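Side-chain contacts in germination protein (PDB 6O59), which probably takes part in sensing germinants as the A subunit of a Bacillus megaterium spore germinant receptor, represented here by its N-terminal domain: residues A[80-83]-A[84-88]; A[206-210]-A[211-215]; A[12-15]-A[16-19]. All coordinates share one frame; numbering follows the deposited sequence.

Interaction 1. Residues A[80-83]-A[84-88]; sequences ELIS and EDIVT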
loop_
_atom_site.group_PDB
_atom_site.type_symbol
_atom_site.label_atom_id
_atom_site.label_comp_id
_atom_site.label_asym_id
_atom_site.label_seq_id
_atom_site.Cartn_x
_atom_site.Cartn_y
_atom_site.Cartn_z
ATOM N N GLU A 80 12.205 23.391 2.134
ATOM C CA GLU A 80 12.106 24.375 1.056
ATOM C C GLU A 80 13.388 24.383 0.196
ATOM O O GLU A 80 13.298 24.459 -1.026
ATOM C CB GLU A 80 11.788 25.772 1.620
ATOM C CG GLU A 80 10.309 26.154 1.551
ATOM C CD GLU A 80 9.274 25.414 2.397
ATOM O OE1 GLU A 80 9.665 24.662 3.320
ATOM O OE2 GLU A 80 8.060 25.605 2.139
ATOM N N LEU A 81 14.565 24.242 0.819
ATOM C CA LEU A 81 15.842 24.183 0.103
ATOM C C LEU A 81 15.919 22.934 -0.779
ATOM O O LEU A 81 16.406 23.015 -1.910
ATOM C CB LEU A 81 17.015 24.195 1.102
ATOM C CG LEU A 81 17.877 25.458 1.195
ATOM C CD1 LEU A 81 18.847 25.589 0.021
ATOM C CD2 LEU A 81 17.046 26.708 1.438
ATOM N N ILE A 82 15.423 21.788 -0.260
ATOM C CA ILE A 82 15.409 20.507 -0.962
ATOM C C ILE A 82 14.398 20.572 -2.098
ATOM O O ILE A 82 14.692 20.073 -3.191
ATOM C CB ILE A 82 15.133 19.325 0.021
ATOM C CG1 ILE A 82 16.424 18.961 0.819
ATOM C CG2 ILE A 82 14.558 18.093 -0.701
ATOM C CD1 ILE A 82 16.267 17.980 2.041
ATOM N N SER A 83 13.226 21.210 -1.850
ATOM C CA SER A 83 12.145 21.341 -2.833
ATOM C C SER A 83 12.620 22.024 -4.123
ATOM O O SER A 83 12.177 21.621 -5.187
ATOM C CB SER A 83 10.932 22.066 -2.248
ATOM O OG SER A 83 11.047 23.479 -2.215
ATOM N N GLU A 84 13.572 22.979 -4.033
ATOM C CA GLU A 84 14.136 23.711 -5.176
ATOM C C GLU A 84 14.771 22.792 -6.219
ATOM O O GLU A 84 14.817 23.159 -7.394
ATOM C CB GLU A 84 15.172 24.733 -4.712
ATOM C CG GLU A 84 14.567 25.992 -4.115
ATOM C CD GLU A 84 15.559 27.025 -3.623
ATOM O OE1 GLU A 84 16.786 26.793 -3.743
ATOM O OE2 GLU A 84 15.101 28.072 -3.110
ATOM N N ASP A 85 15.254 21.604 -5.787
ATOM C CA ASP A 85 15.837 20.571 -6.650
ATOM C C ASP A 85 14.786 19.578 -7.094
ATOM O O ASP A 85 14.803 19.174 -8.252
ATOM C CB ASP A 85 16.983 19.820 -5.946
ATOM C CG ASP A 85 18.275 20.604 -5.856
ATOM O OD1 ASP A 85 18.425 21.596 -6.609
ATOM O OD2 ASP A 85 19.139 20.226 -5.039
ATOM N N ILE A 86 13.870 19.197 -6.186
ATOM C CA ILE A 86 12.816 18.215 -6.452
ATOM C C ILE A 86 11.798 18.731 -7.515
ATOM O O ILE A 86 11.274 17.914 -8.285
ATOM C CB ILE A 86 12.140 17.745 -5.121
ATOM C CG1 ILE A 86 13.187 16.951 -4.265
ATOM C CG2 ILE A 86 10.879 16.901 -5.385
ATOM C CD1 ILE A 86 12.667 15.997 -3.162
ATOM N N VAL A 87 11.574 20.062 -7.610
ATOM C CA VAL A 87 10.657 20.638 -8.606
ATOM C C VAL A 87 11.120 20.298 -10.049
ATOM O O VAL A 87 10.279 20.218 -10.945
ATOM C CB VAL A 87 10.411 22.154 -8.436
ATOM C CG1 VAL A 87 9.684 22.457 -7.135
ATOM C CG2 VAL A 87 11.694 22.961 -8.553
ATOM N N THR A 88 12.434 20.055 -10.254
ATOM C CA THR A 88 13.009 19.683 -11.557
ATOM C C THR A 88 12.750 18.208 -11.871
ATOM O O THR A 88 12.977 17.761 -13.001
ATOM C CB THR A 88 14.545 19.934 -11.599
ATOM O OG1 THR A 88 15.252 18.910 -10.889
ATOM C CG2 THR A 88 14.942 21.278 -11.105
#

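Interaction 2. Residues A[206-210]-A[211-215]; sequences KNIDI and DSILE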
loop_
_atom_site.group_PDB
_atom_site.type_symbol
_atom_site.label_atom_id
_atom_site.label_comp_id
_atom_site.label_asym_id
_atom_site.label_seq_id
_atom_site.Cartn_x
_atom_site.Cartn_y
_atom_site.Cartn_z
ATOM N N LYS A 206 -4.932 -19.191 7.387
ATOM C CA LYS A 206 -3.753 -19.637 8.112
ATOM C C LYS A 206 -3.602 -21.180 8.093
ATOM O O LYS A 206 -2.469 -21.678 8.034
ATOM C CB LYS A 206 -3.813 -19.110 9.562
ATOM C CG LYS A 206 -2.508 -19.233 10.368
ATOM C CD LYS A 206 -1.374 -18.316 9.860
ATOM C CE LYS A 206 -0.250 -19.089 9.200
ATOM N NZ LYS A 206 0.725 -18.184 8.538
ATOM N N ASN A 207 -4.729 -21.919 8.096
ATOM C CA ASN A 207 -4.730 -23.384 8.113
ATOM C C ASN A 207 -5.313 -24.013 6.825
ATOM O O ASN A 207 -5.525 -25.230 6.791
ATOM C CB ASN A 207 -5.509 -23.894 9.334
ATOM C CG ASN A 207 -5.160 -23.201 10.630
ATOM O OD1 ASN A 207 -5.893 -22.323 11.106
ATOM N ND2 ASN A 207 -4.035 -23.580 11.226
ATOM N N ILE A 208 -5.551 -23.208 5.772
ATOM C CA ILE A 208 -6.118 -23.699 4.510
ATOM C C ILE A 208 -5.068 -24.487 3.700
ATOM O O ILE A 208 -3.863 -24.200 3.777
ATOM C CB ILE A 208 -6.739 -22.533 3.657
ATOM C CG1 ILE A 208 -7.852 -23.055 2.710
ATOM C CG2 ILE A 208 -5.684 -21.713 2.883
ATOM C CD1 ILE A 208 -8.700 -21.957 1.973
ATOM N N ASP A 209 -5.547 -25.482 2.934
ATOM C CA ASP A 209 -4.743 -26.231 1.975
ATOM C C ASP A 209 -5.081 -25.602 0.630
ATOM O O ASP A 209 -5.939 -26.085 -0.117
ATOM C CB ASP A 209 -5.009 -27.745 2.030
ATOM C CG ASP A 209 -4.107 -28.603 1.155
ATOM O OD1 ASP A 209 -3.294 -28.031 0.380
ATOM O OD2 ASP A 209 -4.211 -29.849 1.242
ATOM N N ILE A 210 -4.451 -24.454 0.380
ATOM C CA ILE A 210 -4.656 -23.609 -0.785
ATOM C C ILE A 210 -4.465 -24.364 -2.106
ATOM O O ILE A 210 -5.177 -24.085 -3.065
ATOM C CB ILE A 210 -3.754 -22.342 -0.688
ATOM C CG1 ILE A 210 -4.186 -21.236 -1.695
ATOM C CG2 ILE A 210 -2.259 -22.655 -0.777
ATOM C CD1 ILE A 210 -5.634 -20.828 -1.622
ATOM N N ASP A 211 -3.554 -25.327 -2.142
ATOM C CA ASP A 211 -3.266 -26.099 -3.342
ATOM C C ASP A 211 -4.474 -26.962 -3.709
ATOM O O ASP A 211 -4.956 -26.881 -4.841
ATOM C CB ASP A 211 -2.001 -26.931 -3.144
ATOM C CG ASP A 211 -0.781 -26.085 -2.848
ATOM O OD1 ASP A 211 -0.550 -25.773 -1.653
ATOM O OD2 ASP A 211 -0.053 -25.728 -3.812
ATOM N N SER A 212 -5.005 -27.713 -2.726
ATOM C CA SER A 212 -6.180 -28.575 -2.851
ATOM C C SER A 212 -7.433 -27.738 -3.216
ATOM O O SER A 212 -8.191 -28.123 -4.112
ATOM C CB SER A 212 -6.386 -29.344 -1.548
ATOM O OG SER A 212 -7.705 -29.842 -1.401
ATOM N N ILE A 213 -7.615 -26.583 -2.538
ATOM C CA ILE A 213 -8.719 -25.655 -2.757
ATOM C C ILE A 213 -8.696 -25.171 -4.203
ATOM O O ILE A 213 -9.725 -25.248 -4.877
ATOM C CB ILE A 213 -8.685 -24.476 -1.737
ATOM C CG1 ILE A 213 -9.120 -24.910 -0.305
ATOM C CG2 ILE A 213 -9.479 -23.255 -2.211
ATOM C CD1 ILE A 213 -10.618 -25.443 -0.087
ATOM N N LEU A 214 -7.533 -24.710 -4.688
ATOM C CA LEU A 214 -7.406 -24.190 -6.051
ATOM C C LEU A 214 -7.538 -25.291 -7.097
ATOM O O LEU A 214 -8.252 -25.100 -8.078
ATOM C CB LEU A 214 -6.101 -23.404 -6.244
ATOM C CG LEU A 214 -6.020 -22.056 -5.504
ATOM C CD1 LEU A 214 -4.678 -21.468 -5.663
ATOM C CD2 LEU A 214 -7.086 -21.066 -5.982
ATOM N N GLU A 215 -6.915 -26.457 -6.855
ATOM C CA GLU A 215 -6.976 -27.609 -7.756
ATOM C C GLU A 215 -8.423 -28.110 -7.916
ATOM O O GLU A 215 -8.785 -28.577 -8.998
ATOM C CB GLU A 215 -6.079 -28.720 -7.230
ATOM C CG GLU A 215 -5.456 -29.574 -8.314
ATOM C CD GLU A 215 -4.559 -30.684 -7.800
ATOM O OE1 GLU A 215 -4.122 -30.618 -6.627
ATOM O OE2 GLU A 215 -4.284 -31.623 -8.581
#

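Interaction 3. Residues A[12-15]-A[16-19]; sequences ENLT and LIKE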
loop_
_atom_site.group_PDB
_atom_site.type_symbol
_atom_site.label_atom_id
_atom_site.label_comp_id
_atom_site.label_asym_id
_atom_site.label_seq_id
_atom_site.Cartn_x
_atom_site.Cartn_y
_atom_site.Cartn_z
ATOM N N GLU A 12 6.686 10.604 15.255
ATOM C CA GLU A 12 5.262 10.757 15.522
ATOM C C GLU A 12 4.456 10.675 14.229
ATOM O O GLU A 12 3.393 10.047 14.207
ATOM C CB GLU A 12 4.982 12.073 16.261
ATOM C CG GLU A 12 5.485 12.076 17.697
ATOM C CD GLU A 12 4.988 13.184 18.610
ATOM O OE1 GLU A 12 4.602 12.863 19.757
ATOM O OE2 GLU A 12 5.001 14.367 18.195
ATOM N N ASN A 13 4.976 11.277 13.140
ATOM C CA ASN A 13 4.304 11.270 11.843
ATOM C C ASN A 13 4.341 9.896 11.236
ATOM O O ASN A 13 3.352 9.476 10.635
ATOM C CB ASN A 13 4.923 12.287 10.904
ATOM C CG ASN A 13 4.557 13.699 11.263
ATOM O OD1 ASN A 13 3.393 14.023 11.536
ATOM N ND2 ASN A 13 5.547 14.573 11.285
ATOM N N LEU A 14 5.454 9.173 11.425
ATOM C CA LEU A 14 5.600 7.828 10.877
ATOM C C LEU A 14 4.716 6.842 11.640
ATOM O O LEU A 14 3.999 6.074 11.005
ATOM C CB LEU A 14 7.078 7.368 10.846
ATOM C CG LEU A 14 8.035 8.194 9.959
ATOM C CD1 LEU A 14 9.422 7.620 9.979
ATOM C CD2 LEU A 14 7.541 8.307 8.501
ATOM N N THR A 15 4.694 6.914 12.980
ATOM C CA THR A 15 3.844 6.017 13.771
ATOM C C THR A 15 2.375 6.168 13.371
ATOM O O THR A 15 1.698 5.153 13.198
ATOM C CB THR A 15 4.023 6.244 15.269
ATOM O OG1 THR A 15 4.021 7.639 15.498
ATOM C CG2 THR A 15 5.310 5.640 15.803
ATOM N N LEU A 16 1.919 7.436 13.151
ATOM C CA LEU A 16 0.554 7.795 12.768
ATOM C C LEU A 16 0.208 7.328 11.354
ATOM O O LEU A 16 -0.933 6.919 11.146
ATOM C CB LEU A 16 0.299 9.305 12.929
ATOM C CG LEU A 16 -0.011 9.782 14.382
ATOM C CD1 LEU A 16 0.166 11.259 14.518
ATOM C CD2 LEU A 16 -1.418 9.409 14.826
ATOM N N ILE A 17 1.165 7.357 10.392
ATOM C CA ILE A 17 0.917 6.852 9.032
ATOM C C ILE A 17 0.637 5.342 9.125
ATOM O O ILE A 17 -0.411 4.880 8.674
ATOM C CB ILE A 17 2.090 7.160 8.056
ATOM C CG1 ILE A 17 2.201 8.671 7.772
ATOM C CG2 ILE A 17 1.959 6.341 6.744
ATOM C CD1 ILE A 17 3.552 9.082 7.238
ATOM N N LYS A 18 1.548 4.602 9.774
ATOM C CA LYS A 18 1.441 3.162 10.003
ATOM C C LYS A 18 0.069 2.813 10.622
ATOM O O LYS A 18 -0.587 1.858 10.200
ATOM C CB LYS A 18 2.591 2.676 10.906
ATOM C CG LYS A 18 3.983 2.822 10.289
ATOM C CD LYS A 18 5.044 2.085 11.102
ATOM C CE LYS A 18 6.413 2.723 11.010
ATOM N NZ LYS A 18 6.575 3.852 11.974
ATOM N N GLU A 19 -0.365 3.633 11.586
ATOM C CA GLU A 19 -1.620 3.534 12.311
ATOM C C GLU A 19 -2.814 3.698 11.351
ATOM O O GLU A 19 -3.703 2.837 11.297
ATOM C CB GLU A 19 -1.622 4.648 13.365
ATOM C CG GLU A 19 -2.415 4.405 14.630
ATOM C CD GLU A 19 -2.458 5.642 15.510
ATOM O OE1 GLU A 19 -1.441 5.935 16.184
ATOM O OE2 GLU A 19 -3.505 6.331 15.508
#

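Interaction 1. Residues A[80-83]-A[84-88]
Ile-82 and Ile-86, one helical turn apart, lie side by side and point the same way on the buried flank of the helix. The touching atoms are the two branch ends, CG2 of Ile-82 and CD1 of Ile-86, 3.7 Å apart. In Ile-86, CG1 stands beside the backbone N and opposite the carbonyl carbon (chi1 -66°), which brings CG1 back over Ile-82 O at 3.6 Å. That same carbonyl oxygen accepts two backbone N-H groups: Ile-86 N, in the carbonyl plane at 3.2 Å, and Asp-85 N, from above the plane at 3.1 Å. Ser-83, also buried, turns its hydroxyl back to the backbone, with OG donating to Glu-80 O at 2.7 Å. The solvent side is looser at Glu-84, which runs out extended past CG, its CB 3.5 Å from Leu-81 O, and whose backbone bond from N to Glu-80 O is weak. Val-87, although exposed, still sits close on Ser-83 O, which also accepts the N-H of Val-87 at 2.9 Å. Ile-82, Ser-83 and Ile-86 are buried, while Glu-80 and Glu-84 lie on the exposed side. Ile-82 faces Tyr-59 and Leu-60 of helix 54-62, and Asp-85 OD2 is hydrogen-bonded to Tyr-59 OH. Ser-83 meets Phe-94 of strand 91-95 and Leu-121 of strand 120-124, while Ile-86 lies on Val-92 and Val-123 of the same two strands.

Interaction 2. Residues A[206-210]-A[211-215]
From Asp-209, at the N-cap position, and Ile-210 onward the backbone winds into helix 210-215, with Ile-213 N bonded to Asp-209 O at 3.0 Å and Leu-214 N to Ile-210 O at 2.9 Å. Ile-208 reaches past the cap: the side chains of Ile-208 and Ile-213 cross at about a right angle, with CD1 of Ile-208 3.8 Å from CG1 of Ile-213. The first torsion of Ile-208 sets CG1 opposite its backbone N (chi1 -154°), extending the branch toward the helix. Ile-210 and Leu-214 instead run side by side, CG1 to CD1 at 4.0 Å. The carboxylate of Asp-209 lies alongside Ser-212, OD2 being 3.6 Å from its CB, and OD2 is held by a salt bridge to Arg-178 NE. That positive partner probably offsets the nearby charge of Asp-211, whose OD1 sits 4.1 Å from Asp-209 OD1. Of the four aliphatic residues Ile-210 is buried and the other three are partly covered: Ile-208 and Ile-210 rest on Ile-176 of strand 169-176, Ile-213 on the loop residues Pro-230 and Ile-234, and Leu-214 on Thr-259 in the loop between strands 252-256 and 262-265.

Interaction 3. Residues A[12-15]-A[16-19]
Lys-18 folds back over the preceding turn of helix 10-20 and runs along the Leu-14 carbonyl, its CB also touching Thr-15 O at 3.5 Å. CG comes 3.3 Å from Leu-14 O. CD and CE continue past the same carbonyl, each 4.1 Å from Leu-14 O. A bend at the last torsion (chi4 84°) then turns the amine back onto Leu-14, where NZ stands 3.7 Å from CB and 3.5 Å from the carbonyl carbon. Beneath this side chain the backbone N-H of Lys-18 bonds to Leu-14 O at 3.1 Å and is almost straight (176°). On the buried flank Ile-17 lays CG1 against Asn-13 O, while its CD1 approaches Leu-14 CD2 more loosely, at 4.3 Å. Trp-98 of helix 98-106 and Ile-113 of strand 110-114 cover Asn-13 and Ile-17; Leu-14 and Lys-18 reach Ile-29 of strand 27-34. Asn-13 ND2 donates to Lys-7 O, so that end of the buried amide is satisfied by the chain just before the helix. The positive amine beside a backbone carbonyl is consistent with a mild electrostatic attraction, whereas the rest is mainly aliphatic carbon against backbone carbonyl oxygens, with one loose apolar pair.

How the interactions relate
Along the chain the order is interaction 3, interaction 1, interaction 2, and none touches another. Interactions 1 and 3 pack against the first five-stranded antiparallel sheet, interaction 3 on edge strand 27-34 and interaction 1 on edge strand 91-95; their centres are 25 Å apart. Interaction 2 belongs to the second sheet, on edge strand 169-176, with its centre 50 Å from that of interaction 1, on the opposite side of the chain's centre, and 35 Å from that of interaction 3. Both sheets have the same strand order, 1-2-4-5-3, which is consistent with two similarly built halves in the N-terminal domain of this germinant-receptor subunit.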